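Local coordinates for diaphanous protein (Entamoeba histolytica, PDB 4DVG) that probably serves as a formin of the diaphanous family, whose GTPase-binding and FH3 regions would let a Rho-type GTPase control actin assembly, at residues Q175-S186 with K236-N247. Sequence-based numbering, arbitrary orientation.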
loop_
_atom_site.group_PDB
_atom_site.type_symbol
_atom_site.label_atom_id
_atom_site.label_comp_id
_atom_site.label_asym_id
_atom_site.label_seq_id
_atom_site.Cartn_x
_atom_site.Cartn_y
_atom_site.Cartn_z
ATOM N N GLN B 175 8.732 7.373 -7.110
ATOM C CA GLN B 175 9.230 7.234 -8.465
ATOM C C GLN B 175 9.144 5.765 -8.863
ATOM O O GLN B 175 8.889 5.427 -10.018
ATOM C CB GLN B 175 10.671 7.746 -8.584
ATOM C CG GLN B 175 10.834 9.244 -8.439
ATOM C CD GLN B 175 12.300 9.669 -8.492
ATOM O OE1 GLN B 175 13.177 8.983 -7.950
ATOM N NE2 GLN B 175 12.574 10.790 -9.169
ATOM N N LEU B 176 9.350 4.908 -7.879
ATOM C CA LEU B 176 9.255 3.476 -8.065
ATOM C C LEU B 176 7.817 3.070 -8.410
ATOM O O LEU B 176 7.594 2.240 -9.295
ATOM C CB LEU B 176 9.699 2.757 -6.780
ATOM C CG LEU B 176 9.773 1.239 -6.912
ATOM C CD1 LEU B 176 10.805 0.904 -7.987
ATOM C CD2 LEU B 176 10.094 0.572 -5.603
ATOM N N ASP B 177 6.850 3.636 -7.692
ATOM C CA ASP B 177 5.469 3.198 -7.823
ATOM C C ASP B 177 4.959 3.554 -9.204
ATOM O O ASP B 177 4.209 2.794 -9.832
ATOM C CB ASP B 177 4.584 3.813 -6.748
ATOM C CG ASP B 177 4.832 3.208 -5.382
ATOM O OD1 ASP B 177 5.043 1.971 -5.339
ATOM O OD2 ASP B 177 4.824 3.964 -4.366
ATOM N N ILE B 178 5.398 4.705 -9.682
ATOM C CA ILE B 178 5.004 5.147 -11.001
ATOM C C ILE B 178 5.644 4.247 -12.056
ATOM O O ILE B 178 4.983 3.819 -13.023
ATOM C CB ILE B 178 5.342 6.625 -11.202
ATOM C CG1 ILE B 178 4.476 7.464 -10.262
ATOM C CG2 ILE B 178 5.097 7.027 -12.619
ATOM C CD1 ILE B 178 4.872 8.916 -10.213
ATOM N N LEU B 179 6.913 3.916 -11.841
ATOM C CA LEU B 179 7.615 3.085 -12.800
ATOM C C LEU B 179 6.914 1.734 -12.920
ATOM O O LEU B 179 6.669 1.241 -14.025
ATOM C CB LEU B 179 9.071 2.902 -12.404
ATOM C CG LEU B 179 9.901 2.006 -13.325
ATOM C CD1 LEU B 179 10.464 2.787 -14.498
ATOM C CD2 LEU B 179 11.015 1.338 -12.548
ATOM N N LEU B 180 6.581 1.153 -11.767
ATOM C CA LEU B 180 5.900 -0.121 -11.720
ATOM C C LEU B 180 4.581 -0.064 -12.482
ATOM O O LEU B 180 4.186 -1.040 -13.145
ATOM C CB LEU B 180 5.651 -0.546 -10.287
ATOM C CG LEU B 180 6.860 -1.028 -9.491
ATOM C CD1 LEU B 180 6.405 -1.351 -8.065
ATOM C CD2 LEU B 180 7.527 -2.258 -10.144
ATOM N N GLU B 181 3.906 1.079 -12.397
ATOM C CA GLU B 181 2.677 1.255 -13.148
ATOM C C GLU B 181 2.931 1.400 -14.671
ATOM O O GLU B 181 2.262 0.749 -15.472
ATOM C CB GLU B 181 1.806 2.372 -12.562
ATOM C CG GLU B 181 0.491 2.616 -13.326
ATOM C CD GLU B 181 -0.300 1.348 -13.608
ATOM O OE1 GLU B 181 -0.140 0.354 -12.879
ATOM O OE2 GLU B 181 -1.092 1.346 -14.565
ATOM N N ILE B 182 3.920 2.207 -15.061
ATOM C CA ILE B 182 4.346 2.258 -16.461
ATOM C C ILE B 182 4.708 0.853 -16.995
ATOM O O ILE B 182 4.368 0.513 -18.123
ATOM C CB ILE B 182 5.589 3.140 -16.652
ATOM C CG1 ILE B 182 5.461 4.481 -15.921
ATOM C CG2 ILE B 182 5.931 3.282 -18.099
ATOM C CD1 ILE B 182 4.641 5.481 -16.590
ATOM N N THR B 183 5.408 0.048 -16.197
ATOM C CA THR B 183 5.934 -1.219 -16.710
ATOM C C THR B 183 4.798 -2.182 -16.952
ATOM O O THR B 183 4.751 -2.851 -17.974
ATOM C CB THR B 183 6.943 -1.888 -15.754
ATOM O OG1 THR B 183 6.311 -2.124 -14.489
ATOM C CG2 THR B 183 8.111 -0.996 -15.545
ATOM N N LEU B 184 3.892 -2.248 -15.986
ATOM C CA LEU B 184 2.653 -2.996 -16.123
ATOM C C LEU B 184 1.921 -2.576 -17.403
ATOM O O LEU B 184 1.444 -3.428 -18.164
ATOM C CB LEU B 184 1.764 -2.753 -14.910
ATOM C CG LEU B 184 0.580 -3.693 -14.785
ATOM C CD1 LEU B 184 1.101 -5.086 -14.506
ATOM C CD2 LEU B 184 -0.359 -3.219 -13.680
ATOM N N THR B 185 1.849 -1.270 -17.653
ATOM C CA THR B 185 1.182 -0.814 -18.857
ATOM C C THR B 185 1.871 -1.349 -20.108
ATOM O O THR B 185 1.229 -1.938 -20.972
ATOM C CB THR B 185 1.075 0.715 -18.916
ATOM O OG1 THR B 185 0.454 1.202 -17.718
ATOM C CG2 THR B 185 0.249 1.129 -20.131
ATOM N N SER B 186 3.188 -1.168 -20.178
ATOM C CA SER B 186 4.002 -1.591 -21.327
ATOM C C SER B 186 3.856 -3.059 -21.736
ATOM O O SER B 186 4.195 -3.427 -22.857
ATOM C CB SER B 186 5.477 -1.330 -21.024
ATOM O OG SER B 186 5.979 -2.244 -20.057
ATOM N N LYS B 236 15.056 -2.312 -6.243
ATOM C CA LYS B 236 13.758 -2.577 -6.853
ATOM C C LYS B 236 13.610 -1.766 -8.133
ATOM O O LYS B 236 12.919 -2.181 -9.063
ATOM C CB LYS B 236 12.609 -2.234 -5.900
ATOM C CG LYS B 236 12.365 -3.245 -4.797
ATOM C CD LYS B 236 10.965 -3.076 -4.210
ATOM C CE LYS B 236 10.988 -3.064 -2.681
ATOM N NZ LYS B 236 11.692 -1.849 -2.140
ATOM N N PHE B 237 14.281 -0.616 -8.172
ATOM C CA PHE B 237 14.129 0.342 -9.264
ATOM C C PHE B 237 15.023 -0.012 -10.438
ATOM O O PHE B 237 14.627 0.162 -11.584
ATOM C CB PHE B 237 14.443 1.755 -8.771
ATOM C CG PHE B 237 14.074 2.840 -9.736
ATOM C CD1 PHE B 237 12.843 3.469 -9.653
ATOM C CD2 PHE B 237 14.977 3.265 -10.710
ATOM C CE1 PHE B 237 12.501 4.495 -10.533
ATOM C CE2 PHE B 237 14.648 4.289 -11.598
ATOM C CZ PHE B 237 13.404 4.902 -11.510
ATOM N N LYS B 238 16.232 -0.489 -10.145
ATOM C CA LYS B 238 17.139 -0.970 -11.175
ATOM C C LYS B 238 16.483 -2.133 -11.873
ATOM O O LYS B 238 16.370 -2.158 -13.125
ATOM C CB LYS B 238 18.464 -1.426 -10.585
ATOM C CG LYS B 238 19.341 -0.289 -10.107
ATOM C CD LYS B 238 20.127 0.336 -11.252
ATOM C CE LYS B 238 21.125 1.370 -10.717
ATOM N NZ LYS B 238 22.123 1.775 -11.749
ATOM N N HIS B 239 16.041 -3.099 -11.074
ATOM C CA HIS B 239 15.349 -4.218 -11.670
ATOM C C HIS B 239 14.176 -3.755 -12.525
ATOM O O HIS B 239 14.052 -4.158 -13.678
ATOM C CB HIS B 239 14.857 -5.234 -10.646
ATOM C CG HIS B 239 14.089 -6.355 -11.273
ATOM N ND1 HIS B 239 12.734 -6.523 -11.096
ATOM C CD2 HIS B 239 14.479 -7.323 -12.136
ATOM C CE1 HIS B 239 12.329 -7.573 -11.788
ATOM N NE2 HIS B 239 13.369 -8.075 -12.431
ATOM N N ALA B 240 13.314 -2.913 -11.967
ATOM C CA ALA B 240 12.066 -2.593 -12.650
ATOM C C ALA B 240 12.352 -1.833 -13.934
ATOM O O ALA B 240 11.662 -2.015 -14.943
ATOM C CB ALA B 240 11.115 -1.824 -11.742
ATOM N N SER B 241 13.392 -1.003 -13.884
ATOM C CA SER B 241 13.865 -0.260 -15.040
ATOM C C SER B 241 14.368 -1.222 -16.126
ATOM O O SER B 241 14.057 -1.074 -17.299
ATOM C CB SER B 241 14.975 0.687 -14.624
ATOM O OG SER B 241 14.495 1.728 -13.796
ATOM N N LEU B 242 15.135 -2.226 -15.729
ATOM C CA LEU B 242 15.560 -3.234 -16.681
ATOM C C LEU B 242 14.376 -3.928 -17.348
ATOM O O LEU B 242 14.378 -4.160 -18.550
ATOM C CB LEU B 242 16.491 -4.241 -16.013
ATOM C CG LEU B 242 17.861 -3.580 -15.846
ATOM C CD1 LEU B 242 18.751 -4.249 -14.815
ATOM C CD2 LEU B 242 18.539 -3.526 -17.216
ATOM N N VAL B 243 13.362 -4.257 -16.564
ATOM C CA VAL B 243 12.212 -4.953 -17.102
ATOM C C VAL B 243 11.521 -4.098 -18.146
ATOM O O VAL B 243 11.139 -4.584 -19.201
ATOM C CB VAL B 243 11.232 -5.353 -16.000
ATOM C CG1 VAL B 243 10.001 -5.941 -16.607
ATOM C CG2 VAL B 243 11.889 -6.339 -15.036
ATOM N N LEU B 244 11.397 -2.809 -17.870
ATOM C CA LEU B 244 10.780 -1.889 -18.827
ATOM C C LEU B 244 11.582 -1.796 -20.137
ATOM O O LEU B 244 11.021 -1.780 -21.239
ATOM C CB LEU B 244 10.649 -0.488 -18.218
ATOM C CG LEU B 244 10.019 0.490 -19.194
ATOM C CD1 LEU B 244 8.709 -0.111 -19.621
ATOM C CD2 LEU B 244 9.844 1.882 -18.601
ATOM N N ILE B 245 12.899 -1.721 -20.001
ATOM C CA ILE B 245 13.775 -1.562 -21.142
ATOM C C ILE B 245 13.655 -2.764 -22.041
ATOM O O ILE B 245 13.364 -2.624 -23.225
ATOM C CB ILE B 245 15.237 -1.337 -20.729
ATOM C CG1 ILE B 245 15.422 0.107 -20.261
ATOM C CG2 ILE B 245 16.163 -1.569 -21.906
ATOM C CD1 ILE B 245 16.585 0.255 -19.282
ATOM N N ASN B 246 13.858 -3.940 -21.469
ATOM C CA ASN B 246 13.690 -5.180 -22.200
ATOM C C ASN B 246 12.316 -5.351 -22.847
ATOM O O ASN B 246 12.223 -5.899 -23.942
ATOM C CB ASN B 246 14.087 -6.388 -21.344
ATOM C CG ASN B 246 15.589 -6.458 -21.139
ATOM O OD1 ASN B 246 16.341 -5.836 -21.901
ATOM N ND2 ASN B 246 16.039 -7.196 -20.115
ATOM N N ASN B 247 11.265 -4.857 -22.196
ATOM C CA ASN B 247 9.930 -4.912 -22.782
ATOM C C ASN B 247 9.859 -4.024 -24.015
ATOM O O ASN B 247 9.273 -4.397 -25.019
ATOM C CB ASN B 247 8.829 -4.536 -21.778
ATOM C CG ASN B 247 8.655 -5.583 -20.668
ATOM O OD1 ASN B 247 9.335 -6.616 -20.662
ATOM N ND2 ASN B 247 7.760 -5.305 -19.712
#
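L179 and L244 interlock as reciprocal knobs between two nearly parallel helices, whose axes cross at 25° with a closest approach of 9.5 Å. The side chain of L179 enters the hole formed by F237, A240, S241 and L244, and L244 in turn sits among L179, I182, T183 and S186. L179 extends its chain away from its own backbone N (chi1 178°), which carries CD2 to 3.3 Å from A240 CB. The same methyl lies over one face of the F237 ring in a CH-pi contact, 4.2 Å from the centroid and offset toward the rim. L176 slides past F237 in the opposite direction, CD1 lying 3.7 Å from F237 CD1, while the backbone of Q175 and L176 meets the ring edge. Farther along, T183 CG2 packs against L244 CB at 3.7 Å.

The hydroxyls of T183 and S241 turn back on their own helices, as hydrogen bonds from T183 OG1 to L180 O, from above the carbonyl plane, and from S241 OG to F237 O (2.7 Å). F225 of helix 223-228 touches both L179 and L244, consistent with the armadillo-like array of diaphanous GBD-FH3 regions. Register thus probably rests on apolar fit rather than polar pairing.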